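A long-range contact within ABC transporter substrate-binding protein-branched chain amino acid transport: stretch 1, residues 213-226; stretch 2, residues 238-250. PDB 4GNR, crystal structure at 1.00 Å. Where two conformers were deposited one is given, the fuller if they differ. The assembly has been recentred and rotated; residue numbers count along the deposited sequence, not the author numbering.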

# COMPACT_ATOMS: atom_id res chain seq x y z
N VAL A 213 -3.51 18.48 -4.18
CA VAL A 213 -3.49 19.21 -2.91
C VAL A 213 -2.78 20.57 -3.10
O VAL A 213 -3.26 21.61 -2.66
N ASN A 214 -1.66 20.50 -3.80
CA ASN A 214 -0.86 21.68 -4.08
C ASN A 214 -1.64 22.79 -4.77
O ASN A 214 -1.59 23.97 -4.41
N GLN A 215 -2.32 22.39 -5.84
CA GLN A 215 -3.12 23.31 -6.64
C GLN A 215 -4.41 23.76 -5.95
O GLN A 215 -4.83 24.92 -6.09
N ALA A 216 -5.05 22.86 -5.22
CA ALA A 216 -6.29 23.19 -4.51
C ALA A 216 -6.01 24.25 -3.46
O ALA A 216 -6.67 25.30 -3.41
N ARG A 217 -5.03 23.97 -2.62
CA ARG A 217 -4.67 24.91 -1.56
C ARG A 217 -4.17 26.22 -2.17
O ARG A 217 -4.48 27.31 -1.68
N GLY A 218 -3.44 26.12 -3.28
CA GLY A 218 -2.92 27.31 -3.96
C GLY A 218 -4.03 28.24 -4.43
O GLY A 218 -3.87 29.47 -4.45
N MET A 219 -5.16 27.69 -4.84
CA MET A 219 -6.26 28.53 -5.27
C MET A 219 -7.27 28.83 -4.16
O MET A 219 -8.37 29.33 -4.42
N GLY A 220 -6.90 28.57 -2.92
CA GLY A 220 -7.78 28.92 -1.80
C GLY A 220 -8.78 27.94 -1.28
O GLY A 220 -9.68 28.32 -0.53
N ILE A 221 -8.67 26.70 -1.74
CA ILE A 221 -9.55 25.64 -1.23
C ILE A 221 -8.84 25.08 0.00
O ILE A 221 -7.76 24.50 -0.11
N ASP A 222 -9.48 25.28 1.16
CA ASP A 222 -8.93 24.87 2.47
C ASP A 222 -9.59 23.69 3.14
O ASP A 222 -9.06 23.16 4.13
N LYS A 223 -10.74 23.28 2.64
CA LYS A 223 -11.50 22.18 3.22
C LYS A 223 -10.72 20.87 3.20
O LYS A 223 -9.78 20.68 2.42
N PRO A 224 -11.09 19.94 4.10
CA PRO A 224 -10.40 18.65 4.14
C PRO A 224 -10.31 17.94 2.80
O PRO A 224 -11.27 17.93 2.04
N ILE A 225 -9.12 17.38 2.55
CA ILE A 225 -8.83 16.52 1.37
C ILE A 225 -8.55 15.15 2.00
O ILE A 225 -7.67 15.04 2.86
N VAL A 226 -9.29 14.13 1.57
CA VAL A 226 -9.24 12.80 2.18
C VAL A 226 -8.87 11.76 1.14
O VAL A 226 -9.46 11.71 0.06
N GLN A 238 6.11 15.87 -0.49
CA GLN A 238 6.99 16.65 -1.38
C GLN A 238 6.20 17.25 -2.55
O GLN A 238 6.43 18.39 -2.96
N GLN A 239 5.28 16.48 -3.12
CA GLN A 239 4.44 16.92 -4.25
C GLN A 239 3.45 18.01 -3.78
O GLN A 239 3.24 19.02 -4.47
N ALA A 240 2.87 17.83 -2.60
CA ALA A 240 1.93 18.81 -2.08
C ALA A 240 2.58 20.12 -1.61
O ALA A 240 2.03 21.21 -1.79
N THR A 241 3.79 19.93 -1.09
CA THR A 241 4.66 20.86 -0.37
C THR A 241 4.11 20.84 1.06
O THR A 241 2.90 20.82 1.31
N ALA A 242 5.03 20.81 2.02
CA ALA A 242 4.63 20.74 3.44
C ALA A 242 3.66 21.83 3.84
O ALA A 242 2.70 21.61 4.55
N GLU A 243 3.83 23.02 3.27
CA GLU A 243 2.93 24.15 3.57
C GLU A 243 1.45 23.83 3.30
O GLU A 243 0.58 23.97 4.18
N LYS A 244 1.18 23.39 2.08
CA LYS A 244 -0.19 23.07 1.65
C LYS A 244 -0.71 21.73 2.13
O LYS A 244 -1.91 21.42 1.99
N ALA A 245 0.18 20.93 2.70
CA ALA A 245 -0.26 19.62 3.20
C ALA A 245 -0.89 19.74 4.60
O ALA A 245 -0.41 19.17 5.59
N SER A 246 -1.98 20.50 4.63
CA SER A 246 -2.76 20.74 5.85
C SER A 246 -4.20 20.39 5.59
O SER A 246 -4.68 20.42 4.46
N ASN A 247 -4.88 20.01 6.66
CA ASN A 247 -6.28 19.56 6.59
C ASN A 247 -6.37 18.35 5.61
O ASN A 247 -7.28 18.25 4.79
N ILE A 248 -5.39 17.46 5.74
CA ILE A 248 -5.29 16.23 4.96
C ILE A 248 -5.57 15.04 5.88
O ILE A 248 -5.09 14.99 7.01
N TYR A 249 -6.37 14.10 5.39
CA TYR A 249 -6.71 12.89 6.13
C TYR A 249 -6.53 11.71 5.20
O TYR A 249 -6.92 11.81 4.04
N PHE A 250 -5.96 10.61 5.68
CA PHE A 250 -5.82 9.44 4.79
C PHE A 250 -5.66 8.15 5.59
O PHE A 250 -5.21 8.13 6.74

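Each stretch runs from a helix through a loop into a strand, and the two touch at the helices, through parts of the loops, and along the strands, burying 691 Å² in sum. Three residues cover the most surface: Lys-244, Asn-214 and Asn-247.

Lys-244 points toward the first stretch with chi1 m, chi2 and chi3 t, and chi4 p. The long extended part of this chain lies along the end of the helix: its CD is 3.1 Å from the carbonyl O of Asn-214, its CE 3.5 Å from CA of Gly-218, and its CG 3.6 Å from CB of Arg-217. Lysine suits such a place because its methylenes can pack while its ammonium reaches on; NZ makes a long salt bridge, 3.8 Å, to OE1 of neighbouring Glu-243.

Asn-214, chi1 t, sets off sideways, and its amide turns to the backbone carbonyl of Ala-240. There ND2 donates a nearly straight hydrogen bond to O of Ala-240, 3.0 Å long, a carbonyl that also accepts a bond from Thr-241 OG1 at 2.6 Å. This short polar side chain ties the first helix to Ala-240 of the second. Beside it Val-213, chi1 t, points in and fills the apolar space, its CG1 3.8 Å from both Ala-240 CB and Ile-248 CD1.

Asn-247 has positive phi, a backbone shape that asparagine tolerates better than most residues. Its side chain, with chi1 between wells at -140°, points toward the first stretch, and ND2 donates to O of Asp-222 at 2.9 Å, pinning the loop just ahead of the strand. Its own carbonyl O accepts from Ile-225 N at 3.0 Å, which begins the parallel pairing that Tyr-249 N continues to Ile-225 O, also at 3.0 Å.

Between these sites Arg-217, chi1 and chi2 both m, brings its guanidinium edge to backbone carbonyls. NE and NH2 donate to O of Ser-246 at 3.1 and 2.9 Å, while NH1 and NH2 each reach O of Lys-223 at 2.9 Å and NH1 reaches O of Ile-221 at 2.8 Å. A planar group with several donors can join many carbonyls at once, so this one residue links both loops.

Along the strands, Ile-225 and Ile-248 share one face, where branched aliphatic chains suit the buried setting, Ile-248 (chi1 and chi2 m) bringing CD1 to 4.0 Å from Ile-225 CB. On the other face partly exposed Tyr-249, chi1 m, offers a broad apolar ring surface, setting its CE1 3.8 Å from CB of Pro-224 and its CB 4.2 Å from CG2 of Val-226.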

# COMPACT_ATOMS: atom_id res chain seq x y z
CB VAL A 213 -2.79 18.38 -1.82
CG1 VAL A 213 -2.52 19.25 -0.60
CG2 VAL A 213 -3.67 17.18 -1.48
CB ASN A 214 0.28 21.28 -4.99
CG ASN A 214 1.16 22.44 -5.30
OD1 ASN A 214 0.99 23.06 -6.33
ND2 ASN A 214 1.97 22.85 -4.33
CB GLN A 215 -3.37 22.72 -8.01
CG GLN A 215 -2.07 22.63 -8.82
CD GLN A 215 -2.19 21.91 -10.15
OE1 GLN A 215 -3.15 22.09 -10.89
NE2 GLN A 215 -1.15 21.11 -10.48
CB ALA A 216 -6.92 21.94 -3.88
CB ARG A 217 -3.62 24.23 -0.68
CG ARG A 217 -4.11 22.95 0.01
CD ARG A 217 -4.91 23.25 1.25
NE ARG A 217 -5.38 22.03 1.95
CZ ARG A 217 -6.60 21.48 1.88
NH1 ARG A 217 -7.54 21.99 1.11
NH2 ARG A 217 -6.88 20.43 2.63
CB MET A 219 -6.94 28.05 -6.54
CG MET A 219 -7.70 26.80 -6.37
SD MET A 219 -8.69 26.37 -7.85
CE MET A 219 -7.39 26.08 -9.03
CB ILE A 221 -9.75 24.55 -2.24
CG1 ILE A 221 -10.48 25.09 -3.47
CG2 ILE A 221 -10.55 23.39 -1.62
CD1 ILE A 221 -10.52 24.12 -4.63
CB ASP A 222 -9.01 26.07 3.42
CG ASP A 222 -8.15 27.20 2.99
OD1 ASP A 222 -7.16 26.91 2.29
OD2 ASP A 222 -8.45 28.35 3.35
CB LYS A 223 -12.84 21.99 2.51
CG LYS A 223 -13.93 23.03 2.84
CD LYS A 223 -14.43 22.95 4.31
CE LYS A 223 -15.50 23.95 4.64
NZ LYS A 223 -15.91 23.80 6.07
CB PRO A 224 -11.28 17.84 5.11
CG PRO A 224 -11.81 18.88 6.07
CD PRO A 224 -12.10 20.06 5.16
CB ILE A 225 -7.74 17.04 0.47
CG1 ILE A 225 -8.21 18.37 -0.15
CG2 ILE A 225 -7.41 16.01 -0.62
CD1 ILE A 225 -7.14 19.07 -0.95
CB VAL A 226 -10.62 12.48 2.78
CG1 VAL A 226 -10.59 11.15 3.57
CG2 VAL A 226 -11.11 13.60 3.69
CB GLN A 238 8.14 15.80 -1.89
CG GLN A 238 9.20 15.61 -0.84
CD GLN A 238 10.23 14.55 -1.20
OE1 GLN A 238 10.24 14.04 -2.32
NE2 GLN A 238 11.08 14.21 -0.24
CB GLN A 239 3.71 15.74 -4.90
CG GLN A 239 4.66 14.72 -5.58
CD GLN A 239 5.40 15.31 -6.74
OE1 GLN A 239 4.81 15.97 -7.59
NE2 GLN A 239 6.70 15.05 -6.81
CB ALA A 240 1.17 18.23 -0.88
CB THR A 241 4.77 22.28 -0.91
OG1 THR A 241 3.56 23.04 -0.70
CG2 THR A 241 5.20 22.28 -2.36
CB ALA A 242 5.85 20.75 4.34
CB GLU A 243 3.32 25.36 2.71
CG GLU A 243 2.46 26.59 2.93
CD GLU A 243 2.80 27.72 1.99
OE1 GLU A 243 3.50 27.48 0.98
OE2 GLU A 243 2.34 28.86 2.24
CB LYS A 244 -0.26 23.14 0.14
CG LYS A 244 -0.04 24.56 -0.33
CD LYS A 244 -0.02 24.65 -1.83
CE LYS A 244 -0.02 26.08 -2.35
NZ LYS A 244 1.12 26.92 -1.90
CB ALA A 245 0.89 18.63 3.15
CB SER A 246 -2.60 22.17 6.35
OG SER A 246 -1.25 22.38 6.74
CB ASN A 247 -7.19 20.71 6.21
CG ASN A 247 -8.49 20.71 6.97
OD1 ASN A 247 -8.65 19.97 7.95
ND2 ASN A 247 -9.41 21.59 6.59
CB ILE A 248 -3.89 16.05 4.32
CG1 ILE A 248 -3.44 17.27 3.52
CG2 ILE A 248 -3.83 14.79 3.47
CD1 ILE A 248 -4.34 17.70 2.40
CB TYR A 249 -8.16 12.95 6.61
CG TYR A 249 -8.42 14.12 7.53
CD1 TYR A 249 -8.70 15.38 6.99
CD2 TYR A 249 -8.37 13.98 8.90
CE1 TYR A 249 -8.89 16.48 7.80
CE2 TYR A 249 -8.59 15.07 9.74
CZ TYR A 249 -8.85 16.32 9.18
OH TYR A 249 -9.06 17.42 10.00
CB PHE A 250 -4.64 9.60 3.79
CG PHE A 250 -3.31 9.86 4.44
CD1 PHE A 250 -2.89 11.16 4.69
CD2 PHE A 250 -2.44 8.82 4.79
CE1 PHE A 250 -1.68 11.42 5.27
CE2 PHE A 250 -1.22 9.08 5.38
CZ PHE A 250 -0.84 10.38 5.62